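Side-chain contacts in phospholipase C-beta (PLC-beta) (Sepia officinalis, PDB 3QR0), which belongs to the phospholipase C-beta family and combines PH, EF-hand-like, TIM-barrel X and Y, and C2 regions, with a calcium ion bound in the model: residues E558-V561 against D562-K566; F529-A532 against Q533-D536. One frame throughout, in Å; residues are numbered along the deposited sequence. Where two conformers were deposited one is given.

Contact 1: residues E558-V561 against D562-K566; sequences EDFV and DYNKK
Val561 and Lys565, four residues apart, meet where helix 557-563 runs into the residues that follow. From its CB, Lys565 sends CG to 3.5 Å from Val561 O; CD and CE continue past the same carbonyl, and CE reaches the methyl CG1 of Val561 at 4.1 Å. The methyl stands there because it is anti to the backbone N (chi1 172°). The lysine chain, extended beyond CG, then delivers NZ of Lys565 to Asp562 OD2 in a salt bridge of 2.8 Å, approaching the anti side of the carboxylate and 32° out of its plane. NZ also bonds to Lys631 O. A water donates to that same OD2 and to Glu558 O, the carbonyl that accepts Asp562 N at 3.1 Å, thus tying the carboxylate to the preceding turn. Asp562 OD1 and Asp559 OD1 stand 5.0 Å apart, and Arg635 bridges both, which should offset their like charge. Deeper in, Asn564 ND2 lies 3.6 Å from CD1 of Phe560, with amide and ring planes 34° apart. This buried amide is satisfied at both ends: ND2 by Ala591 O, OD1 by Thr569 OG1. Phe560 and Tyr563 both lean on Thr569 of strand 569-572, while Asp559 and Tyr563 touch helix 529-535, so the short helix packs against both strand 569-572 of the parallel sheet and helix 529-535.

Contact 2: residues F529-A532 against Q533-D536; sequences FEQA and QKKD
A bend at chi2 (-67°) turns the amide of Gln531 along the helix toward Lys534 and Lys535, whereas Lys534 has CG anti to the backbone N (chi1 -170°) and runs extended beside it. The two side chains point the same way, and Gln531 OE1 comes 3.7 Å from Lys534 CD, a contact with the aliphatic part of the lysine. On the other branch of the amide, NE2 of Gln531 lies 4.0 Å from Lys535 CD. Lys535 CD also rests 3.5 Å from Gln531 O, the carbonyl that receives Lys535 N, so the lysine crosses close over the backbone before its chain bends at chi3 and carries NZ to a salt bridge with Glu540. Glu530 and Lys534 keep their charged ends apart, OE1 of Glu530 and NZ of Lys534 being 6.2 Å distant, so any electrostatic attraction between them is probably modest. Beneath these side chains run four successive i to i+4 backbone bonds, ending with Asp536 N to Ala532 O at 3.1 Å. Asp536 then leaves helical geometry with positive phi (63°). Helix 529-535 is the connecting helix of a beta-alpha-beta unit between parallel strands 522-523 and 540-545, as expected of the TIM-barrel fold.

From the N terminus, the chain passes strand 522-523 and makes contact 2 in helix 529-535, then crosses strand 540-545 and helix 546-555 before forming contact 1 at helix 557-563 and entering strand 569-572. The two contacts follow in series, neither nested nor crossed, and each closes only single helical turns. Their centres are about 11 Å apart, and the helices pack directly: the Phe529 ring touches Phe560 CA through CZ at 3.5 Å and Tyr563 CB through CD2 at 3.6 Å, while Ala532 CB meets Tyr563 CD1 at 3.8 Å. This packing joins two neighbouring helices of the Y region of the TIM barrel.

Contact 1: residues E558-V561 against D562-K566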
loop_
_atom_site.group_PDB
_atom_site.type_symbol
_atom_site.label_atom_id
_atom_site.label_comp_id
_atom_site.label_asym_id
_atom_site.label_seq_id
_atom_site.Cartn_x
_atom_site.Cartn_y
_atom_site.Cartn_z
ATOM N N GLU A 558 -7.152 12.917 26.505
ATOM C CA GLU A 558 -6.599 14.224 26.140
ATOM C C GLU A 558 -5.104 14.315 26.439
ATOM O O GLU A 558 -4.334 14.834 25.627
ATOM C CB GLU A 558 -7.332 15.356 26.866
ATOM C CG GLU A 558 -8.817 15.445 26.564
ATOM C CD GLU A 558 -9.677 14.778 27.619
ATOM O OE1 GLU A 558 -9.174 13.888 28.340
ATOM O OE2 GLU A 558 -10.865 15.153 27.727
ATOM N N ASP A 559 -4.698 13.809 27.601
ATOM C CA ASP A 559 -3.283 13.790 27.983
ATOM C C ASP A 559 -2.445 12.903 27.054
ATOM O O ASP A 559 -1.280 13.209 26.788
ATOM C CB ASP A 559 -3.103 13.301 29.422
ATOM C CG ASP A 559 -3.738 14.229 30.455
ATOM O OD1 ASP A 559 -4.040 15.399 30.142
ATOM O OD2 ASP A 559 -3.927 13.772 31.601
ATOM N N PHE A 560 -3.041 11.814 26.563
ATOM C CA PHE A 560 -2.352 10.904 25.649
ATOM C C PHE A 560 -2.030 11.650 24.352
ATOM O O PHE A 560 -0.899 11.602 23.863
ATOM C CB PHE A 560 -3.215 9.665 25.361
ATOM C CG PHE A 560 -2.435 8.417 25.006
ATOM C CD1 PHE A 560 -1.104 8.461 24.587
ATOM C CD2 PHE A 560 -3.068 7.180 25.053
ATOM C CE1 PHE A 560 -0.421 7.296 24.264
ATOM C CE2 PHE A 560 -2.386 6.014 24.720
ATOM C CZ PHE A 560 -1.065 6.073 24.326
ATOM N N VAL A 561 -3.026 12.348 23.809
ATOM C CA VAL A 561 -2.830 13.166 22.611
ATOM C C VAL A 561 -1.733 14.223 22.825
ATOM O O VAL A 561 -0.889 14.420 21.955
ATOM C CB VAL A 561 -4.148 13.845 22.173
ATOM C CG1 VAL A 561 -3.906 14.856 21.055
ATOM C CG2 VAL A 561 -5.177 12.792 21.734
ATOM N N ASP A 562 -1.738 14.873 23.989
ATOM C CA ASP A 562 -0.738 15.898 24.302
ATOM C C ASP A 562 0.672 15.318 24.432
ATOM O O ASP A 562 1.633 15.901 23.938
ATOM C CB ASP A 562 -1.103 16.642 25.589
ATOM C CG ASP A 562 -2.168 17.721 25.382
ATOM O OD1 ASP A 562 -2.520 18.373 26.383
ATOM O OD2 ASP A 562 -2.650 17.923 24.247
ATOM N N TYR A 563 0.789 14.174 25.100
ATOM C CA TYR A 563 2.065 13.450 25.201
ATOM C C TYR A 563 2.682 13.198 23.818
ATOM O O TYR A 563 3.885 13.408 23.609
ATOM C CB TYR A 563 1.859 12.123 25.951
ATOM C CG TYR A 563 3.031 11.172 25.870
ATOM C CD1 TYR A 563 4.025 11.167 26.848
ATOM C CD2 TYR A 563 3.149 10.279 24.811
ATOM C CE1 TYR A 563 5.107 10.292 26.768
ATOM C CE2 TYR A 563 4.225 9.406 24.723
ATOM C CZ TYR A 563 5.197 9.414 25.702
ATOM O OH TYR A 563 6.257 8.543 25.593
ATOM N N ASN A 564 1.848 12.775 22.873
ATOM C CA ASN A 564 2.300 12.445 21.518
ATOM C C ASN A 564 2.625 13.653 20.625
ATOM O O ASN A 564 2.995 13.484 19.464
ATOM C CB ASN A 564 1.268 11.542 20.827
ATOM C CG ASN A 564 1.319 10.106 21.328
ATOM O OD1 ASN A 564 2.391 9.581 21.634
ATOM N ND2 ASN A 564 0.160 9.462 21.413
ATOM N N LYS A 565 2.487 14.867 21.150
ATOM C CA LYS A 565 2.906 16.051 20.412
ATOM C C LYS A 565 4.418 16.252 20.481
ATOM O O LYS A 565 5.004 16.833 19.572
ATOM C CB LYS A 565 2.165 17.295 20.911
ATOM C CG LYS A 565 0.678 17.221 20.627
ATOM C CD LYS A 565 -0.088 18.411 21.150
ATOM C CE LYS A 565 -1.588 18.253 20.871
ATOM N NZ LYS A 565 -2.392 19.126 21.753
ATOM N N LYS A 566 5.035 15.757 21.549
ATOM C CA LYS A 566 6.469 15.913 21.768
ATOM C C LYS A 566 7.223 14.588 21.817
ATOM O O LYS A 566 8.380 14.527 21.405
ATOM C CB LYS A 566 6.708 16.695 23.056
ATOM C CG LYS A 566 6.212 18.124 22.989
ATOM C CD LYS A 566 6.444 18.861 24.304
ATOM C CE LYS A 566 6.305 20.364 24.127
ATOM N NZ LYS A 566 6.621 21.101 25.383
HETATM O O HOH W 1 -5.267 16.982 24.171
#

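Contact 2: residues F529-A532 against Q533-D536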
loop_
_atom_site.group_PDB
_atom_site.type_symbol
_atom_site.label_atom_id
_atom_site.label_comp_id
_atom_site.label_asym_id
_atom_site.label_seq_id
_atom_site.Cartn_x
_atom_site.Cartn_y
_atom_site.Cartn_z
ATOM N N PHE A 529 1.487 10.543 32.610
ATOM C CA PHE A 529 1.622 11.661 31.681
ATOM C C PHE A 529 2.186 12.909 32.380
ATOM O O PHE A 529 2.998 13.638 31.806
ATOM C CB PHE A 529 0.281 11.970 31.012
ATOM C CG PHE A 529 -0.179 10.900 30.053
ATOM C CD1 PHE A 529 -1.356 10.200 30.277
ATOM C CD2 PHE A 529 0.575 10.589 28.930
ATOM C CE1 PHE A 529 -1.783 9.219 29.387
ATOM C CE2 PHE A 529 0.162 9.606 28.040
ATOM C CZ PHE A 529 -1.022 8.919 28.269
ATOM N N GLU A 530 1.761 13.145 33.617
ATOM C CA GLU A 530 2.285 14.252 34.415
ATOM C C GLU A 530 3.811 14.148 34.539
ATOM O O GLU A 530 4.524 15.136 34.360
ATOM C CB GLU A 530 1.633 14.263 35.804
ATOM C CG GLU A 530 1.797 15.567 36.589
ATOM C CD GLU A 530 3.168 15.731 37.241
ATOM O OE1 GLU A 530 3.694 14.754 37.821
ATOM O OE2 GLU A 530 3.716 16.856 37.187
ATOM N N GLN A 531 4.304 12.944 34.830
ATOM C CA GLN A 531 5.748 12.711 34.967
ATOM C C GLN A 531 6.531 12.894 33.669
ATOM O O GLN A 531 7.635 13.439 33.687
ATOM C CB GLN A 531 6.031 11.322 35.552
ATOM C CG GLN A 531 6.113 11.325 37.064
ATOM C CD GLN A 531 7.324 12.089 37.572
ATOM O OE1 GLN A 531 7.192 13.096 38.270
ATOM N NE2 GLN A 531 8.516 11.621 37.206
ATOM N N ALA A 532 5.970 12.441 32.555
ATOM C CA ALA A 532 6.594 12.652 31.247
ATOM C C ALA A 532 6.746 14.151 30.942
ATOM O O ALA A 532 7.790 14.592 30.454
ATOM C CB ALA A 532 5.787 11.964 30.157
ATOM N N GLN A 533 5.712 14.931 31.245
ATOM C CA GLN A 533 5.749 16.378 31.004
ATOM C C GLN A 533 6.794 17.069 31.880
ATOM O O GLN A 533 7.553 17.917 31.401
ATOM C CB GLN A 533 4.377 17.014 31.245
ATOM C CG GLN A 533 4.285 18.448 30.725
ATOM C CD GLN A 533 2.935 19.099 30.977
ATOM O OE1 GLN A 533 2.082 18.546 31.670
ATOM N NE2 GLN A 533 2.739 20.289 30.408
ATOM N N LYS A 534 6.822 16.704 33.160
ATOM C CA LYS A 534 7.779 17.267 34.109
ATOM C C LYS A 534 9.222 17.047 33.653
ATOM O O LYS A 534 10.036 17.971 33.679
ATOM C CB LYS A 534 7.580 16.654 35.501
ATOM C CG LYS A 534 8.379 17.353 36.610
ATOM C CD LYS A 534 8.427 16.523 37.886
ATOM C CE LYS A 534 9.153 17.267 39.002
ATOM N NZ LYS A 534 9.131 16.525 40.296
ATOM N N LYS A 535 9.529 15.822 33.235
ATOM C CA LYS A 535 10.883 15.471 32.807
ATOM C C LYS A 535 11.277 16.166 31.504
ATOM O O LYS A 535 12.439 16.528 31.325
ATOM C CB LYS A 535 11.029 13.954 32.679
ATOM C CG LYS A 535 11.115 13.242 34.026
ATOM C CD LYS A 535 10.727 11.776 33.921
ATOM C CE LYS A 535 11.633 11.003 32.976
ATOM N NZ LYS A 535 11.199 9.577 32.816
ATOM N N ASP A 536 10.311 16.333 30.599
ATOM C CA ASP A 536 10.493 17.147 29.397
ATOM C C ASP A 536 11.579 16.575 28.471
ATOM O O ASP A 536 12.267 17.325 27.782
ATOM C CB ASP A 536 10.830 18.592 29.811
ATOM C CG ASP A 536 10.475 19.626 28.745
ATOM O OD1 ASP A 536 9.716 19.316 27.803
ATOM O OD2 ASP A 536 10.962 20.768 28.863
#